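PDB 4ZAD: Fdc1 from Candida dubliniensis, which decarboxylates alpha,beta-unsaturated aromatic acids, probably including cinnamic, coumaric and ferulic acids, using prenylated FMN and manganese. Local coordinates for residues Q427-W430 and A431-T434; S505-W508 and D509-Y512. All coordinates share one frame; numbering follows the deposited sequence.

Contact 1. Residues Q427-W430 and A431-T434; sequences QLIW and AYTT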
loop_
_atom_site.group_PDB
_atom_site.type_symbol
_atom_site.label_atom_id
_atom_site.label_comp_id
_atom_site.label_asym_id
_atom_site.label_seq_id
_atom_site.Cartn_x
_atom_site.Cartn_y
_atom_site.Cartn_z
ATOM N N GLN A 427 4.479 6.492 -2.525
ATOM C CA GLN A 427 4.022 7.583 -3.392
ATOM C C GLN A 427 2.808 7.125 -4.220
ATOM O O GLN A 427 1.802 7.841 -4.265
ATOM C CB GLN A 427 5.156 8.145 -4.269
ATOM C CG GLN A 427 6.279 8.784 -3.447
ATOM C CD GLN A 427 7.410 9.381 -4.311
ATOM O OE1 GLN A 427 7.170 10.224 -5.183
ATOM N NE2 GLN A 427 8.649 8.946 -4.049
ATOM N N LEU A 428 2.858 5.934 -4.819
ATOM C CA LEU A 428 1.690 5.468 -5.622
ATOM C C LEU A 428 0.386 5.370 -4.794
ATOM O O LEU A 428 -0.656 5.929 -5.194
ATOM C CB LEU A 428 1.964 4.148 -6.349
ATOM C CG LEU A 428 0.845 3.702 -7.328
ATOM C CD1 LEU A 428 0.697 4.643 -8.443
ATOM C CD2 LEU A 428 1.119 2.327 -7.904
ATOM N N ILE A 429 0.447 4.739 -3.616
ATOM C CA ILE A 429 -0.757 4.598 -2.798
ATOM C C ILE A 429 -1.283 5.936 -2.276
ATOM O O ILE A 429 -2.460 6.092 -2.127
ATOM C CB ILE A 429 -0.593 3.597 -1.639
ATOM C CG1 ILE A 429 -1.960 3.240 -1.047
ATOM C CG2 ILE A 429 0.270 4.212 -0.500
ATOM C CD1 ILE A 429 -3.009 2.829 -1.997
ATOM N N TRP A 430 -0.427 6.899 -1.992
ATOM C CA TRP A 430 -0.906 8.238 -1.647
ATOM C C TRP A 430 -1.733 8.794 -2.796
ATOM O O TRP A 430 -2.848 9.220 -2.637
ATOM C CB TRP A 430 0.278 9.157 -1.360
ATOM C CG TRP A 430 -0.038 10.576 -1.162
ATOM C CD1 TRP A 430 -0.949 11.082 -0.320
ATOM C CD2 TRP A 430 0.581 11.699 -1.807
ATOM N NE1 TRP A 430 -0.972 12.456 -0.405
ATOM C CE2 TRP A 430 -0.026 12.857 -1.302
ATOM C CE3 TRP A 430 1.583 11.832 -2.767
ATOM C CZ2 TRP A 430 0.341 14.125 -1.700
ATOM C CZ3 TRP A 430 1.955 13.115 -3.179
ATOM C CH2 TRP A 430 1.351 14.231 -2.637
ATOM N N ALA A 431 -1.172 8.736 -3.980
ATOM C CA ALA A 431 -1.815 9.312 -5.130
ATOM C C ALA A 431 -3.116 8.588 -5.452
ATOM O O ALA A 431 -4.052 9.191 -5.963
ATOM C CB ALA A 431 -0.853 9.285 -6.305
ATOM N N TYR A 432 -3.199 7.295 -5.168
ATOM C CA TYR A 432 -4.340 6.524 -5.668
ATOM C C TYR A 432 -5.545 6.791 -4.811
ATOM O O TYR A 432 -6.671 6.844 -5.289
ATOM C CB TYR A 432 -4.024 5.037 -5.671
ATOM C CG TYR A 432 -5.206 4.133 -6.023
ATOM C CD1 TYR A 432 -5.430 3.751 -7.321
ATOM C CD2 TYR A 432 -6.078 3.667 -5.053
ATOM C CE1 TYR A 432 -6.480 2.922 -7.665
ATOM C CE2 TYR A 432 -7.150 2.839 -5.377
ATOM C CZ TYR A 432 -7.341 2.467 -6.695
ATOM O OH TYR A 432 -8.378 1.645 -7.073
ATOM N N THR A 433 -5.310 6.942 -3.518
ATOM C CA THR A 433 -6.409 7.107 -2.590
ATOM C C THR A 433 -6.840 8.570 -2.537
ATOM O O THR A 433 -8.014 8.847 -2.365
ATOM C CB THR A 433 -6.038 6.566 -1.217
ATOM O OG1 THR A 433 -4.858 7.193 -0.774
ATOM C CG2 THR A 433 -5.721 5.101 -1.316
ATOM N N THR A 434 -5.911 9.502 -2.731
ATOM C CA THR A 434 -6.223 10.924 -2.608
ATOM C C THR A 434 -6.579 11.626 -3.910
ATOM O O THR A 434 -7.065 12.738 -3.860
ATOM C CB THR A 434 -5.069 11.728 -1.870
ATOM O OG1 THR A 434 -3.820 11.650 -2.590
ATOM C CG2 THR A 434 -4.871 11.197 -0.497
#
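Thr433 and Thr434 each turn a hydroxyl back onto the helix they belong to, and this is the tight end of 427-434. Thr434 OG1 donates to Trp430 O at 2.6 Å, lying about 45° above the carbonyl plane, while Thr434 N reaches the same oxygen at 3.1 Å. Ile429 O is gripped in the same two-pronged way: Thr433 OG1 donates to it at 3.0 Å, here in the carbonyl plane, and Thr433 N gives the longer backbone bond. Both hydroxyls can do this because they sit between the backbone N and the carbonyl carbon (chi1 56° and 61°), which leaves each CG2 beside the backbone N. The Thr433 methyl then meets Ile429 CD1 at 3.6 Å. Thr434 OG1 also stands over one face of the Trp430 indole, near its rim, 3.7 Å from Trp430 NE1; that N-H is spent on His291 O of the second subunit, and Tyr293 OH of that subunit hydrogen-bonds Thr434 OG1.

The Gln427 end is looser and partly exposed. Ala431 N closes the ordinary helical bond to Gln427 O at 3.1 Å, but Gln427 CB points away from 431-434, and the side-chain amide is held by Asp424 OD2 and Asp421 N. Helix 425-434 thus lies between two partners. Ala431 and Tyr432 rest on Val416 and Ile414 of strand 412-417; Tyr432 OH hydrogen-bonds Glu412 OE2, and the Tyr432 ring stacks on Trp369 of strand 369-374. Ile429, Trp430 and both threonines pack against the second subunit.

Contact 2. Residues S505-W508 and D509-Y512; sequences SQNW and DKYY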
loop_
_atom_site.group_PDB
_atom_site.type_symbol
_atom_site.label_atom_id
_atom_site.label_comp_id
_atom_site.label_asym_id
_atom_site.label_seq_id
_atom_site.Cartn_x
_atom_site.Cartn_y
_atom_site.Cartn_z
ATOM N N SER A 505 18.694 19.575 6.950
ATOM C CA SER A 505 19.428 18.316 6.751
ATOM C C SER A 505 20.887 18.436 7.123
ATOM O O SER A 505 21.407 17.627 7.877
ATOM C CB SER A 505 19.359 17.833 5.301
ATOM O OG SER A 505 18.163 17.132 5.057
ATOM N N GLN A 506 21.550 19.434 6.559
ATOM C CA GLN A 506 22.942 19.680 6.887
ATOM C C GLN A 506 23.092 19.760 8.415
ATOM O O GLN A 506 23.994 19.125 8.969
ATOM C CB GLN A 506 23.484 20.942 6.183
ATOM N N ASN A 507 22.202 20.457 9.115
ATOM C CA ASN A 507 22.386 20.654 10.566
ATOM C C ASN A 507 21.558 19.704 11.452
ATOM O O ASN A 507 21.308 19.981 12.619
ATOM C CB ASN A 507 22.133 22.131 10.956
ATOM C CG ASN A 507 23.256 23.079 10.465
ATOM O OD1 ASN A 507 23.358 23.384 9.266
ATOM N ND2 ASN A 507 24.108 23.530 11.403
ATOM N N TRP A 508 21.151 18.566 10.921
ATOM C CA TRP A 508 20.316 17.677 11.715
ATOM C C TRP A 508 20.959 17.281 13.049
ATOM O O TRP A 508 20.254 17.149 14.023
ATOM C CB TRP A 508 19.903 16.434 10.917
ATOM C CG TRP A 508 18.816 15.667 11.586
ATOM C CD1 TRP A 508 18.931 14.452 12.192
ATOM C CD2 TRP A 508 17.458 16.071 11.758
ATOM N NE1 TRP A 508 17.724 14.066 12.724
ATOM C CE2 TRP A 508 16.804 15.041 12.475
ATOM C CE3 TRP A 508 16.733 17.201 11.392
ATOM C CZ2 TRP A 508 15.471 15.105 12.816
ATOM C CZ3 TRP A 508 15.413 17.260 11.712
ATOM C CH2 TRP A 508 14.788 16.218 12.422
ATOM N N ASP A 509 22.281 17.097 13.103
ATOM C CA ASP A 509 22.947 16.676 14.354
ATOM C C ASP A 509 22.852 17.749 15.431
ATOM O O ASP A 509 22.927 17.439 16.629
ATOM C CB ASP A 509 24.425 16.329 14.127
ATOM C CG ASP A 509 24.630 15.023 13.338
ATOM O OD1 ASP A 509 23.692 14.205 13.195
ATOM O OD2 ASP A 509 25.767 14.814 12.862
ATOM N N LYS A 510 22.685 19.000 15.005
ATOM C CA LYS A 510 22.519 20.128 15.912
ATOM C C LYS A 510 21.094 20.135 16.542
ATOM O O LYS A 510 20.905 20.540 17.703
ATOM C CB LYS A 510 22.814 21.425 15.143
ATOM C CG LYS A 510 23.315 22.603 15.979
ATOM C CD LYS A 510 23.729 23.806 15.066
ATOM C CE LYS A 510 22.792 25.039 15.214
ATOM N NZ LYS A 510 22.906 26.053 14.074
ATOM N N TYR A 511 20.110 19.654 15.784
ATOM C CA TYR A 511 18.724 19.515 16.267
ATOM C C TYR A 511 18.497 18.239 17.050
ATOM O O TYR A 511 18.027 18.268 18.186
ATOM C CB TYR A 511 17.755 19.565 15.086
ATOM C CG TYR A 511 17.914 20.842 14.307
ATOM C CD1 TYR A 511 17.643 22.044 14.891
ATOM C CD2 TYR A 511 18.373 20.850 13.033
ATOM C CE1 TYR A 511 17.795 23.216 14.226
ATOM C CE2 TYR A 511 18.534 22.027 12.355
ATOM C CZ TYR A 511 18.231 23.214 12.962
ATOM O OH TYR A 511 18.377 24.418 12.324
ATOM N N TYR A 512 18.823 17.120 16.429
ATOM C CA TYR A 512 18.644 15.794 17.022
ATOM C C TYR A 512 19.972 15.210 17.580
ATOM O O TYR A 512 20.522 14.248 17.036
ATOM C CB TYR A 512 17.984 14.861 15.991
ATOM C CG TYR A 512 16.496 14.892 16.112
ATOM C CD1 TYR A 512 15.789 16.054 15.831
ATOM C CD2 TYR A 512 15.797 13.773 16.548
ATOM C CE1 TYR A 512 14.425 16.108 15.989
ATOM C CE2 TYR A 512 14.442 13.805 16.710
ATOM C CZ TYR A 512 13.739 14.984 16.435
ATOM O OH TYR A 512 12.356 15.017 16.584
#
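The indole of Trp508 and the phenol ring of Tyr512 extend in the same direction, alongside each other. Their planes are only 12° from parallel and the centroid of the six-membered indole ring is 4.5 Å from that of Tyr512, yet the rings are displaced so that they hardly overlap. Their closest approach is too short to be trusted, which leaves the fine detail of the offset doubtful. The Tyr512 CB leans on the pyrrole end of the indole, 3.4 Å from Trp508 NE1. Tyr512 N donates to Trp508 O at 2.8 Å in a nearly straight bond (167°), the i, i+4 bond of this turn.

Tyr511 is set differently. With CG anti to its carbonyl carbon (chi1 -58°), the ring swings back over the start of the turn, its edge toward Trp508 CA and its CE2 3.9 Å from Asn507 CB. Asn507 and Lys510 run alongside each other, Asn507 ND2 being 3.7 Å from Lys510 CD, and Lys510 N bonds to Asn507 O at 2.9 Å from well above the carbonyl plane.

On the second subunit, Lys41 makes a cation-pi contact with Trp508, and Ala48 O accepts a hydrogen bond from Tyr512 OH. The arrangement is a helix (498-506) that ends at Asn507, followed at once by a short helical turn (508-511) near the C-terminus, with a near-parallel, offset i, i+4 Trp-Tyr pair set against the partner subunit.

Contact 1 is buried and contact 2 is a surface contact, their centres 30 Å apart and their nearest atoms about 16 Å apart. Contact 1 is one unbroken helix; contact 2 straddles the junction of two helices. Both belong to the C-terminal half of the chain and both meet the second subunit, so each contributes to the dimer. The helix of 427-434 is backed by a strand of its own chain, and its threonine hydroxyls double the helical bonds to Ile429 O and Trp430 O. Residues 505-512 lie much farther from the centre of the chain, at its very end, where a near-parallel but barely overlapping Trp-Tyr pair is the main side-chain contact within the segment, with Asp509 and Lys510 exposed.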